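Leucine aminopeptidase (Parabacteroides distasonis, PDB 3TC8) binds zinc and is probably an exopeptidase of the M28 family, cutting residues from the amino ends of peptides. Local coordinates at residues Thr301-Glu304 and Val305-Asn308; Arg140-Gln144 and Lys145-Ile149. One frame throughout, in Å; residues are numbered along the deposited sequence.

Contact 1. Residues Thr301-Glu304 and Val305-Asn308; sequences TVLE and VIYN
Asn308 ND2 donates to Glu304 OE2 at 2.9 Å, joining two side chains that lie side by side four residues apart. The bond is fairly straight (157°) and OE2 lies close to the amide plane of Asn308, yet the amide comes to the carboxylate from above its plane, the two flat groups being turned 74° against each other. The bend at chi2 of Glu304 (72°) curls its chain back toward the turn that follows, where OE2 also forms a salt bridge with Arg309. A leucine here would probably leave both the Asn308 amide and the Arg309 guanidinium without this carboxylate as partner, and the amide freer to turn.

This is i to i+4 pairing on the last turns of helix 292-308, the last helix of the chain, which packs against helices 125-144 and 213-233. The helical i to i+4 backbone bonds stay regular as far as Tyr307 N to Leu303 O (3.0 Å); the next bond, Asn308 N to Glu304 O, is weak.

On the face turned to helix 125-144, Leu303 and Tyr307 run the same way, and CD2 of Leu303 meets CE1 of Tyr307 at 3.8 Å. The tyrosine has CG beside its backbone N, which puts Leu303 O at the edge of the ring, near its plane and 3.3 Å from Tyr307 CD1. Next to them, Ile306 CG2 approaches Val302 CG1 at 4.3 Å.

Contact 2. Residues Arg140-Gln144 and Lys145-Ile149; sequences RQIGQ and KAPGI
Ile142 CG2 and Pro147 CD touch at 3.9 Å, the one apolar side-chain contact between the end of helix 125-144 and the loop that leads into strand 150-156. Helix, loop and strand are consecutive elements of the alpha/beta fold of this M28 peptidase, and Lys145 is where the chain leaves helical geometry. The two side chains cross at about a right angle. In Ile142 a chi1 of -67° sets CG1 beside the backbone N and CG2 anti to it, and CG2 is the branch that meets the proline ring. This side is the packed one: Ile306 and Tyr307 of helix 292-308 cover Ile142, and Tyr307 also lies on Pro147. Gln141, buried as well, bends back so that NE2 bonds to Glu137, one turn earlier.

The backbone joint is slacker. Lys145 N is shared between two carbonyls, Gln141 O at 3.0 Å through a weak bond bent to 129°, and Ile142 O at 3.2 Å. In the second bond Lys145 N sits well above the carbonyl plane of Ile142, 70° out of it, as the last turn of the helix comes undone.

Toward solvent, little side-chain packing joins the two segments. Gln144 stretches its chain away from the loop, while Lys145 runs out extended until NZ bonds to Ser17 O, at the first modelled residue, its chain touching Pro20. At the exposed corner itself, Lys145 CB stands 3.4 Å from Gln144 O.

Contacts 1 and 2 lie with their centres about 11 Å apart, and Tyr307 joins them directly. Its hydroxyl OH is 2.6 Å from Lys145 O, a probable hydrogen bond that ties the end of helix 292-308 to the first residue beyond helix 125-144. The same OH packs 3.3 Å from Ile142 CA, and the ring atom CE2 comes within 3.6 Å of Pro147 CA, bringing the tyrosine against both segments of contact 2. One aromatic side chain thus couples two helix ends far apart in sequence. Both contacts lie away from the zinc site of Asp127, Asp160 and His281, although Asp127 belongs to the same helix, 125-144, that ends in contact 2.

Contact 1. Residues Thr301-Glu304 and Val305-Asn308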
ATOM      1  N   THR A 301       0.904  14.844  -2.017  1.00  8.03           N
ATOM      2  CA  THR A 301       0.560  15.094  -0.611  1.00  8.13           C
ATOM      3  C   THR A 301       1.546  14.409   0.315  1.00  8.24           C
ATOM      4  O   THR A 301       2.038  15.003   1.288  1.00  8.95           O
ATOM      5  CB  THR A 301      -0.900  14.692  -0.328  1.00  8.77           C
ATOM      6  OG1 THR A 301      -1.772  15.479  -1.120  1.00  9.25           O
ATOM      7  CG2 THR A 301      -1.268  14.819   1.152  1.00 10.41           C
ATOM      8  N   VAL A 302       1.899  13.128   0.034  1.00  7.99           N
ATOM      9  CA  VAL A 302       2.830  12.458   0.878  1.00  8.05           C
ATOM     10  C   VAL A 302       4.190  13.159   0.847  1.00  8.51           C
ATOM     11  O   VAL A 302       4.848  13.311   1.879  1.00  9.17           O
ATOM     12  CB  VAL A 302       2.939  10.945   0.512  1.00  8.73           C
ATOM     13  CG1 VAL A 302       4.086  10.303   1.234  1.00 10.07           C
ATOM     14  CG2 VAL A 302       1.631  10.230   0.806  1.00 10.45           C
ATOM     15  N   LEU A 303       4.671  13.551  -0.333  1.00  8.10           N
ATOM     16  CA  LEU A 303       5.946  14.270  -0.385  1.00  8.66           C
ATOM     17  C   LEU A 303       5.908  15.538   0.471  1.00  8.29           C
ATOM     18  O   LEU A 303       6.833  15.867   1.171  1.00  9.17           O
ATOM     19  CB  LEU A 303       6.298  14.639  -1.843  1.00  8.44           C
ATOM     20  CG  LEU A 303       6.716  13.470  -2.728  1.00  8.81           C
ATOM     21  CD1 LEU A 303       6.931  13.953  -4.147  1.00 11.48           C
ATOM     22  CD2 LEU A 303       7.961  12.786  -2.217  1.00 10.69           C
ATOM     23  N   GLU A 304       4.846  16.299   0.315  1.00  8.81           N
ATOM     24  CA  GLU A 304       4.699  17.542   1.103  1.00  9.21           C
ATOM     25  C   GLU A 304       4.829  17.290   2.597  1.00  8.79           C
ATOM     26  O   GLU A 304       5.484  18.049   3.299  1.00  9.38           O
ATOM     27  CB  GLU A 304       3.393  18.226   0.764  1.00  9.88           C
ATOM     28  CG  GLU A 304       3.184  19.589   1.461  1.00 10.46           C
ATOM     29  CD  GLU A 304       4.077  20.697   0.892  1.00 11.63           C
ATOM     30  OE1 GLU A 304       4.498  20.607  -0.282  1.00 13.65           O
ATOM     31  OE2 GLU A 304       4.304  21.715   1.594  1.00 13.18           O
ATOM     32  N   VAL A 305       4.213  16.219   3.084  1.00  8.95           N
ATOM     33  CA  VAL A 305       4.204  15.895   4.461  0.50  8.46           C
ATOM     34  C   VAL A 305       5.590  15.462   4.965  1.00  9.30           C
ATOM     35  O   VAL A 305       6.094  15.925   6.020  1.00 10.34           O
ATOM     36  CB  VAL A 305       3.127  14.827   4.675  0.50  8.71           C
ATOM     37  CG1 VAL A 305       3.221  14.225   6.076  0.50  8.72           C
ATOM     38  CG2 VAL A 305       1.763  15.446   4.414  0.50  8.68           C
ATOM     39  N   ILE A 306       6.245  14.551   4.234  1.00  8.74           N
ATOM     40  CA  ILE A 306       7.496  14.017   4.722  1.00  9.31           C
ATOM     41  C   ILE A 306       8.654  15.007   4.575  1.00  9.17           C
ATOM     42  O   ILE A 306       9.596  14.942   5.344  1.00 11.01           O
ATOM     43  CB  ILE A 306       7.854  12.627   4.129  1.00  9.28           C
ATOM     44  CG1 ILE A 306       8.210  12.725   2.623  1.00  9.51           C
ATOM     45  CG2 ILE A 306       6.711  11.635   4.380  1.00 10.78           C
ATOM     46  CD1 ILE A 306       8.589  11.423   1.971  1.00 10.65           C
ATOM     47  N   TYR A 307       8.589  15.887   3.580  1.00  9.11           N
ATOM     48  CA  TYR A 307       9.618  16.904   3.413  1.00  9.04           C
ATOM     49  C   TYR A 307       9.330  18.157   4.191  1.00  9.97           C
ATOM     50  O   TYR A 307      10.286  18.906   4.453  1.00 12.19           O
ATOM     51  CB  TYR A 307       9.734  17.307   1.939  1.00  9.74           C
ATOM     52  CG  TYR A 307      10.548  16.340   1.103  1.00  9.86           C
ATOM     53  CD1 TYR A 307       9.999  15.157   0.595  1.00  9.70           C
ATOM     54  CD2 TYR A 307      11.858  16.598   0.811  1.00 10.25           C
ATOM     55  CE1 TYR A 307      10.745  14.289  -0.189  1.00 10.19           C
ATOM     56  CE2 TYR A 307      12.630  15.719   0.042  1.00 10.36           C
ATOM     57  CZ  TYR A 307      12.089  14.542  -0.450  1.00 10.11           C
ATOM     58  OH  TYR A 307      12.757  13.668  -1.253  1.00 11.35           O
ATOM     59  N   ASN A 308       8.073  18.477   4.458  1.00 10.15           N
ATOM     60  CA  ASN A 308       7.726  19.848   4.740  1.00  9.67           C
ATOM     61  C   ASN A 308       6.548  20.045   5.684  1.00 10.41           C
ATOM     62  O   ASN A 308       6.006  21.143   5.725  1.00 11.08           O
ATOM     63  CB  ASN A 308       7.459  20.589   3.427  1.00 10.69           C
ATOM     64  CG  ASN A 308       7.541  22.085   3.533  1.00 10.52           C
ATOM     65  OD1 ASN A 308       8.398  22.628   4.256  1.00 12.12           O
ATOM     66  ND2 ASN A 308       6.724  22.761   2.761  1.00 10.86           N
TER

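Contact 2. Residues Arg140-Gln144 and Lys145-Ile149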
ATOM      1  N   ARG A 140      11.881   7.303  -5.642  1.00  8.17           N
ATOM      2  CA  ARG A 140      12.739   7.854  -6.654  1.00  8.46           C
ATOM      3  C   ARG A 140      13.124   9.288  -6.338  1.00  8.67           C
ATOM      4  O   ARG A 140      14.277   9.717  -6.439  1.00  9.12           O
ATOM      5  CB  ARG A 140      12.086   7.769  -8.040  1.00  8.41           C
ATOM      6  CG  ARG A 140      13.031   8.123  -9.173  1.00  9.17           C
ATOM      7  CD  ARG A 140      12.420   7.918 -10.554  1.00 10.06           C
ATOM      8  NE  ARG A 140      11.393   8.917 -10.857  1.00  9.54           N
ATOM      9  CZ  ARG A 140      11.573   9.992 -11.589  1.00 10.19           C
ATOM     10  NH1 ARG A 140      12.720  10.260 -12.212  1.00 11.75           N
ATOM     11  NH2 ARG A 140      10.570  10.804 -11.726  1.00 11.00           N
ATOM     12  N   GLN A 141      12.149  10.071  -5.878  1.00  8.45           N
ATOM     13  CA  GLN A 141      12.401  11.446  -5.482  1.00  8.83           C
ATOM     14  C   GLN A 141      13.263  11.539  -4.222  1.00  8.73           C
ATOM     15  O   GLN A 141      14.180  12.362  -4.158  1.00  9.28           O
ATOM     16  CB  GLN A 141      11.107  12.179  -5.273  1.00  9.36           C
ATOM     17  CG  GLN A 141      10.248  12.338  -6.545  1.00  9.17           C
ATOM     18  CD  GLN A 141      10.941  13.007  -7.676  1.00  9.69           C
ATOM     19  OE1 GLN A 141      11.756  13.935  -7.465  1.00 10.43           O
ATOM     20  NE2 GLN A 141      10.659  12.567  -8.907  1.00 11.00           N
ATOM     21  N   ILE A 142      13.028  10.680  -3.247  1.00  8.91           N
ATOM     22  CA  ILE A 142      13.830  10.666  -2.044  1.00  9.12           C
ATOM     23  C   ILE A 142      15.282  10.356  -2.376  1.00  9.38           C
ATOM     24  O   ILE A 142      16.203  10.968  -1.837  1.00 10.60           O
ATOM     25  CB  ILE A 142      13.272   9.641  -1.003  1.00  9.22           C
ATOM     26  CG1 ILE A 142      11.922  10.094  -0.484  1.00  9.50           C
ATOM     27  CG2 ILE A 142      14.274   9.387   0.121  1.00 10.35           C
ATOM     28  CD1 ILE A 142      11.137   8.982   0.202  1.00 10.11           C
ATOM     29  N   GLY A 143      15.517   9.398  -3.283  1.00  9.66           N
ATOM     30  CA  GLY A 143      16.858   9.066  -3.650  1.00 10.71           C
ATOM     31  C   GLY A 143      17.618  10.249  -4.256  1.00 11.53           C
ATOM     32  O   GLY A 143      18.821  10.343  -4.138  1.00 13.62           O
ATOM     33  N   GLN A 144      16.912  11.137  -4.935  1.00 12.29           N
ATOM     34  CA  GLN A 144      17.533  12.312  -5.557  1.00 13.78           C
ATOM     35  C   GLN A 144      17.675  13.498  -4.602  1.00 13.70           C
ATOM     36  O   GLN A 144      18.541  14.354  -4.834  1.00 17.24           O
ATOM     37  CB  GLN A 144      16.694  12.781  -6.753  1.00 14.12           C
ATOM     38  CG  GLN A 144      16.589  11.786  -7.969  1.00 15.64           C
ATOM     39  CD  GLN A 144      15.430  12.137  -9.068  1.00 19.03           C
ATOM     40  OE1 GLN A 144      15.427  11.614 -10.220  1.00 24.57           O
ATOM     41  NE2 GLN A 144      14.503  13.011  -8.707  1.00 22.84           N
ATOM     42  N   LYS A 145      16.900  13.580  -3.530  1.00 12.48           N
ATOM     43  CA  LYS A 145      16.893  14.736  -2.637  1.00 13.48           C
ATOM     44  C   LYS A 145      16.477  14.276  -1.243  1.00 13.01           C
ATOM     45  O   LYS A 145      15.328  13.991  -0.988  1.00 14.14           O
ATOM     46  CB  LYS A 145      15.940  15.837  -3.131  1.00 14.80           C
ATOM     47  CG  LYS A 145      15.997  17.088  -2.261  1.00 17.54           C
ATOM     48  CD  LYS A 145      14.985  18.118  -2.752  1.00 23.35           C
ATOM     49  CE  LYS A 145      15.177  19.550  -2.203  1.00 29.07           C
ATOM     50  NZ  LYS A 145      14.603  20.493  -3.239  1.00 34.08           N
ATOM     51  N   ALA A 146      17.407  14.192  -0.319  1.00 15.05           N
ATOM     52  CA  ALA A 146      17.133  13.663   1.017  1.00 15.58           C
ATOM     53  C   ALA A 146      16.139  14.590   1.725  1.00 14.99           C
ATOM     54  O   ALA A 146      16.375  15.773   1.776  1.00 15.94           O
ATOM     55  CB  ALA A 146      18.443  13.576   1.840  1.00 18.79           C
ATOM     56  N   PRO A 147      15.069  14.044   2.336  1.00 13.48           N
ATOM     57  CA  PRO A 147      14.190  14.880   3.123  1.00 13.67           C
ATOM     58  C   PRO A 147      14.694  15.280   4.470  1.00 15.91           C
ATOM     59  O   PRO A 147      14.117  16.178   5.080  1.00 19.63           O
ATOM     60  CB  PRO A 147      12.921  14.052   3.256  1.00 13.66           C
ATOM     61  CG  PRO A 147      13.384  12.644   3.161  1.00 13.22           C
ATOM     62  CD  PRO A 147      14.502  12.701   2.168  1.00 13.65           C
ATOM     63  N   GLY A 148      15.750  14.698   4.970  1.00 16.88           N
ATOM     64  CA  GLY A 148      16.193  15.151   6.337  1.00 18.13           C
ATOM     65  C   GLY A 148      15.711  14.315   7.512  1.00 17.36           C
ATOM     66  O   GLY A 148      16.135  14.535   8.633  1.00 21.87           O
ATOM     67  N   ILE A 149      14.865  13.352   7.240  1.00 15.38           N
ATOM     68  CA  ILE A 149      14.485  12.310   8.168  0.50 14.66           C
ATOM     69  C   ILE A 149      14.666  10.997   7.463  1.00 13.41           C
ATOM     70  O   ILE A 149      14.739  10.948   6.233  1.00 15.07           O
ATOM     71  CB  ILE A 149      13.050  12.466   8.602  0.50 15.18           C
ATOM     72  CG1 ILE A 149      12.109  12.633   7.410  0.50 15.20           C
ATOM     73  CG2 ILE A 149      12.952  13.685   9.496  0.50 15.94           C
ATOM     74  CD1 ILE A 149      10.727  12.223   7.701  0.50 17.00           C
TER